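Local coordinates for short chain dehydrogenase (Rhodopseudomonas palustris, PDB 3H7A) that catalyses NAD(P)(H)-dependent oxidation or reduction as a member of the short-chain dehydrogenase/reductase family, at the interface of chains A and B and the interface of chains A and C. Numbering follows the deposited sequence. Chains: chain A/B/C, short chain dehydrogenase.

Contact 1: the interface of chains A and B. Residues chain A 119, 123, 126, 169, 172-173; chain B 99-100.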
# COMPACT_ATOMS: atom_id res chain seq x y z
N PHE A 119 -21.79 4.42 -4.87
CA PHE A 119 -21.62 4.70 -6.29
C PHE A 119 -22.74 5.59 -6.85
O PHE A 119 -22.47 6.59 -7.51
CB PHE A 119 -21.55 3.39 -7.09
CG PHE A 119 -21.82 3.58 -8.55
CD1 PHE A 119 -20.91 4.27 -9.35
CD2 PHE A 119 -22.99 3.09 -9.12
CE1 PHE A 119 -21.16 4.48 -10.70
CE2 PHE A 119 -23.25 3.28 -10.49
CZ PHE A 119 -22.32 3.98 -11.27
N ARG A 123 -22.21 9.34 -8.14
CA ARG A 123 -22.55 9.68 -9.52
C ARG A 123 -23.62 10.76 -9.56
O ARG A 123 -23.47 11.76 -10.27
CB ARG A 123 -22.96 8.43 -10.34
CG ARG A 123 -23.87 8.76 -11.52
CD ARG A 123 -23.77 7.83 -12.72
NE ARG A 123 -24.21 6.46 -12.47
CZ ARG A 123 -25.47 6.07 -12.28
NH1 ARG A 123 -25.73 4.79 -12.07
NH2 ARG A 123 -26.48 6.95 -12.28
N ALA A 126 -22.28 14.14 -8.27
CA ALA A 126 -21.39 14.74 -9.27
C ALA A 126 -22.20 15.41 -10.37
O ALA A 126 -21.87 16.53 -10.78
CB ALA A 126 -20.47 13.68 -9.85
N MET A 169 -13.45 8.29 -9.12
CA MET A 169 -14.17 9.55 -9.16
C MET A 169 -13.21 10.70 -8.90
O MET A 169 -13.28 11.73 -9.57
CB MET A 169 -15.30 9.54 -8.13
CG MET A 169 -16.60 8.86 -8.63
SD MET A 169 -17.93 8.93 -7.37
CE MET A 169 -18.09 10.70 -7.22
N GLU A 172 -10.94 11.60 -11.93
CA GLU A 172 -11.67 12.29 -12.99
C GLU A 172 -12.13 13.69 -12.59
O GLU A 172 -12.09 14.61 -13.40
CB GLU A 172 -12.88 11.43 -13.43
CG GLU A 172 -13.89 12.18 -14.31
CD GLU A 172 -15.02 11.33 -14.85
OE1 GLU A 172 -15.15 10.13 -14.49
OE2 GLU A 172 -15.79 11.88 -15.67
N LEU A 173 -12.56 13.84 -11.34
CA LEU A 173 -13.35 15.00 -10.95
C LEU A 173 -12.61 16.07 -10.16
O LEU A 173 -13.07 17.21 -10.12
CB LEU A 173 -14.59 14.58 -10.15
CG LEU A 173 -15.69 13.75 -10.83
CD1 LEU A 173 -16.71 13.43 -9.78
CD2 LEU A 173 -16.34 14.48 -12.01
N ILE B 99 -17.59 8.86 -15.06
CA ILE B 99 -18.52 8.56 -13.98
C ILE B 99 -20.00 8.77 -14.36
O ILE B 99 -20.85 7.91 -14.10
CB ILE B 99 -18.10 9.24 -12.65
CG1 ILE B 99 -18.99 8.77 -11.50
CG2 ILE B 99 -18.09 10.75 -12.78
CD1 ILE B 99 -18.86 7.26 -11.20
N LEU B 100 -20.30 9.88 -15.03
CA LEU B 100 -21.67 10.20 -15.44
C LEU B 100 -22.19 9.26 -16.54
O LEU B 100 -23.38 9.18 -16.78
CB LEU B 100 -21.79 11.67 -15.84
CG LEU B 100 -21.48 12.68 -14.73
CD1 LEU B 100 -21.87 14.12 -15.12
CD2 LEU B 100 -22.15 12.28 -13.44

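Contact 2: the interface of chains A and C. Residues chain A 214, 218, 239-242; chain C 232-235.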
# COMPACT_ATOMS: atom_id res chain seq x y z
N MET A 214 -13.86 6.13 19.83
CA MET A 214 -13.80 7.46 19.21
C MET A 214 -15.12 8.24 19.32
O MET A 214 -16.18 7.69 18.98
CB MET A 214 -13.41 7.34 17.73
CG MET A 214 -12.98 8.67 17.11
SD MET A 214 -12.85 8.71 15.32
CE MET A 214 -11.86 7.26 14.98
N ALA A 218 -15.69 13.94 16.70
CA ALA A 218 -14.34 13.92 16.13
C ALA A 218 -14.37 13.62 14.63
O ALA A 218 -13.60 14.19 13.87
CB ALA A 218 -13.45 12.92 16.86
N GLU A 239 -6.85 8.89 7.19
CA GLU A 239 -7.23 7.94 8.23
C GLU A 239 -7.18 8.65 9.57
O GLU A 239 -6.24 9.39 9.85
CB GLU A 239 -6.29 6.72 8.21
CG GLU A 239 -6.70 5.61 9.17
CD GLU A 239 -5.95 4.31 8.95
OE1 GLU A 239 -5.21 4.19 7.94
OE2 GLU A 239 -6.10 3.39 9.79
N ILE A 240 -8.22 8.46 10.39
CA ILE A 240 -8.22 8.97 11.76
C ILE A 240 -8.43 7.82 12.73
O ILE A 240 -9.11 6.86 12.40
CB ILE A 240 -9.27 10.10 11.97
CG1 ILE A 240 -10.69 9.64 11.62
CG2 ILE A 240 -8.91 11.33 11.13
CD1 ILE A 240 -11.77 10.60 12.08
N ARG A 241 -7.80 7.89 13.90
CA ARG A 241 -8.13 6.99 15.01
C ARG A 241 -7.92 7.67 16.37
O ARG A 241 -7.22 8.70 16.44
CB ARG A 241 -7.41 5.63 14.91
CG ARG A 241 -5.95 5.64 14.60
CD ARG A 241 -5.34 4.24 14.75
NE ARG A 241 -5.54 3.70 16.10
CZ ARG A 241 -4.78 2.77 16.68
NH1 ARG A 241 -3.74 2.25 16.03
NH2 ARG A 241 -5.06 2.36 17.91
N PRO A 242 -8.58 7.15 17.44
CA PRO A 242 -8.43 7.81 18.74
C PRO A 242 -7.19 7.38 19.53
O PRO A 242 -6.70 6.25 19.37
CB PRO A 242 -9.72 7.43 19.47
CG PRO A 242 -10.08 6.09 18.92
CD PRO A 242 -9.51 6.00 17.52
N SER C 232 -8.47 12.64 19.75
CA SER C 232 -9.47 11.62 19.42
C SER C 232 -9.52 11.29 17.93
O SER C 232 -10.14 10.30 17.54
CB SER C 232 -10.86 12.05 19.92
OG SER C 232 -11.11 13.42 19.66
N ALA C 233 -8.84 12.09 17.11
CA ALA C 233 -8.87 11.92 15.67
C ALA C 233 -7.59 12.46 15.03
O ALA C 233 -7.61 13.44 14.28
CB ALA C 233 -10.09 12.63 15.09
N TRP C 234 -6.47 11.81 15.35
CA TRP C 234 -5.19 12.20 14.79
C TRP C 234 -4.90 11.40 13.54
O TRP C 234 -5.11 10.19 13.49
CB TRP C 234 -4.04 11.95 15.77
CG TRP C 234 -3.81 13.03 16.78
CD1 TRP C 234 -4.32 14.30 16.77
CD2 TRP C 234 -2.96 12.95 17.93
NE1 TRP C 234 -3.86 15.01 17.86
CE2 TRP C 234 -3.02 14.20 18.59
CE3 TRP C 234 -2.15 11.93 18.47
CZ2 TRP C 234 -2.30 14.46 19.77
CZ3 TRP C 234 -1.44 12.19 19.65
CH2 TRP C 234 -1.53 13.44 20.29
N THR C 235 -4.36 12.10 12.55
CA THR C 235 -3.97 11.50 11.29
C THR C 235 -2.45 11.39 11.32
O THR C 235 -1.77 12.37 11.62
CB THR C 235 -4.43 12.41 10.12
OG1 THR C 235 -5.86 12.42 10.07
CG2 THR C 235 -3.85 11.98 8.80

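Contact 3: the interface of chains A and B. Residues chain A 111, 115, 161-162, 164-165; chain B 107, 153, 156-157, 160.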
# COMPACT_ATOMS: atom_id res chain seq x y z
N TRP A 111 -23.07 -5.39 -0.23
CA TRP A 111 -22.64 -4.59 -1.39
C TRP A 111 -23.66 -3.50 -1.74
O TRP A 111 -23.27 -2.38 -2.12
CB TRP A 111 -22.45 -5.49 -2.59
CG TRP A 111 -22.18 -4.76 -3.88
CD1 TRP A 111 -21.00 -4.23 -4.29
CD2 TRP A 111 -23.12 -4.54 -4.95
NE1 TRP A 111 -21.14 -3.67 -5.55
CE2 TRP A 111 -22.43 -3.85 -5.97
CE3 TRP A 111 -24.48 -4.86 -5.14
CZ2 TRP A 111 -23.06 -3.47 -7.16
CZ3 TRP A 111 -25.10 -4.47 -6.32
CH2 TRP A 111 -24.38 -3.79 -7.31
N CYS A 115 -21.69 -0.15 -0.97
CA CYS A 115 -20.88 0.09 -2.17
C CYS A 115 -21.74 0.65 -3.31
O CYS A 115 -21.51 1.79 -3.76
CB CYS A 115 -20.20 -1.20 -2.62
SG CYS A 115 -19.17 -0.97 -4.13
N GLY A 161 -14.61 -2.00 -2.60
CA GLY A 161 -15.41 -1.54 -3.72
C GLY A 161 -15.67 -0.05 -3.66
O GLY A 161 -15.46 0.65 -4.65
N LEU A 162 -16.10 0.44 -2.51
CA LEU A 162 -16.38 1.86 -2.35
C LEU A 162 -15.11 2.73 -2.44
O LEU A 162 -15.15 3.85 -3.00
CB LEU A 162 -17.08 2.09 -1.01
CG LEU A 162 -17.50 3.53 -0.75
CD1 LEU A 162 -18.65 3.91 -1.61
CD2 LEU A 162 -17.85 3.65 0.73
N ALA A 164 -12.53 2.12 -4.19
CA ALA A 164 -12.22 2.17 -5.63
C ALA A 164 -13.07 3.17 -6.39
O ALA A 164 -12.57 3.85 -7.28
CB ALA A 164 -12.39 0.83 -6.22
N VAL A 165 -14.36 3.23 -6.05
CA VAL A 165 -15.28 4.20 -6.64
C VAL A 165 -14.76 5.59 -6.32
O VAL A 165 -14.65 6.44 -7.22
CB VAL A 165 -16.73 4.04 -6.07
CG1 VAL A 165 -17.62 5.17 -6.53
CG2 VAL A 165 -17.34 2.73 -6.49
N PHE B 107 -22.42 -0.95 -13.92
CA PHE B 107 -21.88 -1.12 -12.57
C PHE B 107 -22.32 -2.46 -11.93
O PHE B 107 -21.47 -3.19 -11.41
CB PHE B 107 -22.23 0.08 -11.68
CG PHE B 107 -21.40 0.16 -10.39
CD1 PHE B 107 -20.19 0.87 -10.36
CD2 PHE B 107 -21.84 -0.45 -9.20
CE1 PHE B 107 -19.41 0.95 -9.17
CE2 PHE B 107 -21.10 -0.36 -8.02
CZ PHE B 107 -19.87 0.33 -8.01
N ALA B 153 -14.40 3.44 -12.46
CA ALA B 153 -15.21 3.22 -11.24
C ALA B 153 -15.91 1.87 -11.16
O ALA B 153 -15.88 1.23 -10.11
CB ALA B 153 -16.20 4.38 -10.98
N ALA B 156 -12.78 -1.12 -11.37
CA ALA B 156 -11.95 -1.10 -10.18
C ALA B 156 -12.78 -1.48 -8.94
O ALA B 156 -12.28 -2.17 -8.06
CB ALA B 156 -11.28 0.26 -10.00
N SER B 157 -14.05 -1.07 -8.90
CA SER B 157 -14.88 -1.40 -7.72
C SER B 157 -15.01 -2.90 -7.55
O SER B 157 -14.84 -3.45 -6.45
CB SER B 157 -16.26 -0.79 -7.80
OG SER B 157 -16.96 -1.04 -6.60
N PHE B 160 -11.29 -4.46 -6.78
CA PHE B 160 -10.98 -4.20 -5.37
C PHE B 160 -11.82 -5.15 -4.52
O PHE B 160 -11.31 -5.78 -3.60
CB PHE B 160 -11.38 -2.78 -4.99
CG PHE B 160 -10.28 -1.75 -5.15
CD1 PHE B 160 -9.67 -1.53 -6.38
CD2 PHE B 160 -9.97 -0.91 -4.09
CE1 PHE B 160 -8.71 -0.53 -6.51
CE2 PHE B 160 -9.02 0.07 -4.21
CZ PHE B 160 -8.41 0.28 -5.44
O HOH W 1 -18.86 -3.07 -7.15

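Contact 1: the interface of chains A and B
In what is probably the four-helix dimer interface of the short-chain dehydrogenase family, the short 3-10 helix 99-101 of chain B presses B:Ile99 between helices 104-132 and 153-173 of chain A. CG1 of B:Ile99 stands anti to the backbone N (chi1 -173°), and this sends the longer branch, tipped by CD1, towards A:Phe119 and A:Met169 while CG2 turns to A:Glu172. CD1 of B:Ile99 meets CE1 of A:Phe119, 3.6 Å away, the side chains lying alongside and pointing opposite ways. The CG methylene of A:Met169 lies 3.7 Å from CG1 of B:Ile99. On the other branch, CG2 of B:Ile99 rests 3.7 Å from the carboxylate carbon CD of A:Glu172. The same carboxylate accepts a hydrogen bond of 2.8 Å from the backbone N of B:Ile99 to OE1 of A:Glu172, on the syn lone pair and fairly straight at the hydrogen (155°). Extended beyond CG, the A:Glu172 chain carries its acid out to the N-terminal residue of the 3-10 helix, where the negative charge may favour the helix start. Bent at chi3 (65°), A:Arg123 brings CD to 3.2 Å from the backbone O of B:Ile99, with its CB beside CG1. Next along, CD2 of B:Leu100 sits 3.5 Å from the backbone O of A:Arg123.

Contact 2: the interface of chains A and C
Backbone pairing joins strand 237-240 of chain A and the two residues after it to segment 232-235 of chain C, in a two-fold contact near the C-terminus that may join dimers into a tetramer. A:Arg241 and C:Trp234 form an antiparallel beta bridge, whose hydrogen bond, from N of C:Trp234 to O of A:Arg241, is weak at 3.4 Å. The A:Arg241 side chain is poorly ordered, and the pairing rests on its backbone. A side-chain bond strengthens this edge: the hydroxyl OG1 of C:Thr235 donates to the backbone O of A:Glu239 at 3.1 Å. The donor stands above the carbonyl plane, 43° out of it. OG1 of C:Thr235 lies beside its own backbone N (chi1 -67°), a setting that also brings it 3.4 Å from the CG2 methyl of A:Ile240.

Apolar contacts centre on C:Ala233, whose CB lies 3.8 Å from CB of A:Ala218, on helix 216-228, and 4.0 Å from CD1 of A:Ile240. The A:Ile240 CG1 branch, placed between its backbone N and carbonyl carbon (chi1 58°), carries CD1 there. At the end of the patch, OG of C:Ser232 is 3.7 Å from CB of A:Ala218. The backbone O of C:Ser232 lies 3.2 Å from CA of A:Pro242 and 3.3 Å from CG of A:Met214.

Contact 3: the interface of chains A and B
Helix 153-173 of chain A packs against the same helix of chain B, and helix 104-132 of each chain flanks the pair, the four-helix arrangement by which short-chain dehydrogenases commonly dimerise. Where the two 153-173 helices meet, B:Ser157 lies against A:Gly161, whose lack of a side chain lets the backbones come near: their CA atoms are 4.0 Å apart. OG of B:Ser157, anti to its backbone N (chi1 -175°), donates a hydrogen bond of 3.0 Å to the backbone O of A:Gly161. It comes from well above the carbonyl plane, 50° out of it, and nearly side-on, the C=O...OG angle of 96° being unfavourable for a hydrogen bond. The sulphur SG of A:Cys115 lies beside the same hydroxyl, 3.3 Å from OG of B:Ser157. A water lies 2.8 Å from OG of B:Ser157 and 2.9 Å from the indole NE1 of A:Trp111, linking the helix pair to helix 104-132 of chain A.

To one side, the CB methyl of A:Ala164 sits over the centre of one face of the B:Phe160 ring, 3.5 Å from its centroid, in a CH-pi contact. On the other, the B:Phe107 ring enters between A:Trp111 and A:Val165. CE2 of B:Phe107 lies 3.8 Å from CZ2 of A:Trp111, on the benzo part of the indole, the two side chains antiparallel. CZ of B:Phe107 meets the CG2 methyl of A:Val165, also at 3.8 Å.

Contact 1 and contact 3 belong to one two-fold interface between chains A and B, their C-alpha centres about 12 Å apart, and both draw on helices 104-132 and 153-173 of chain A. Contact 3 pairs the helices themselves, whereas contact 1 extends the interface to the 3-10 helix 99-101 of chain B. Contact 2 lies about 28 Å from contact 1 and 25 Å from contact 3, on a separate two-fold interface, here contributed by residues near the C-terminus. Two such different interfaces on one subunit fit the deposited assembly of four copies, as in many tetrameric family members, though the structure alone does not prove a tetramer in solution.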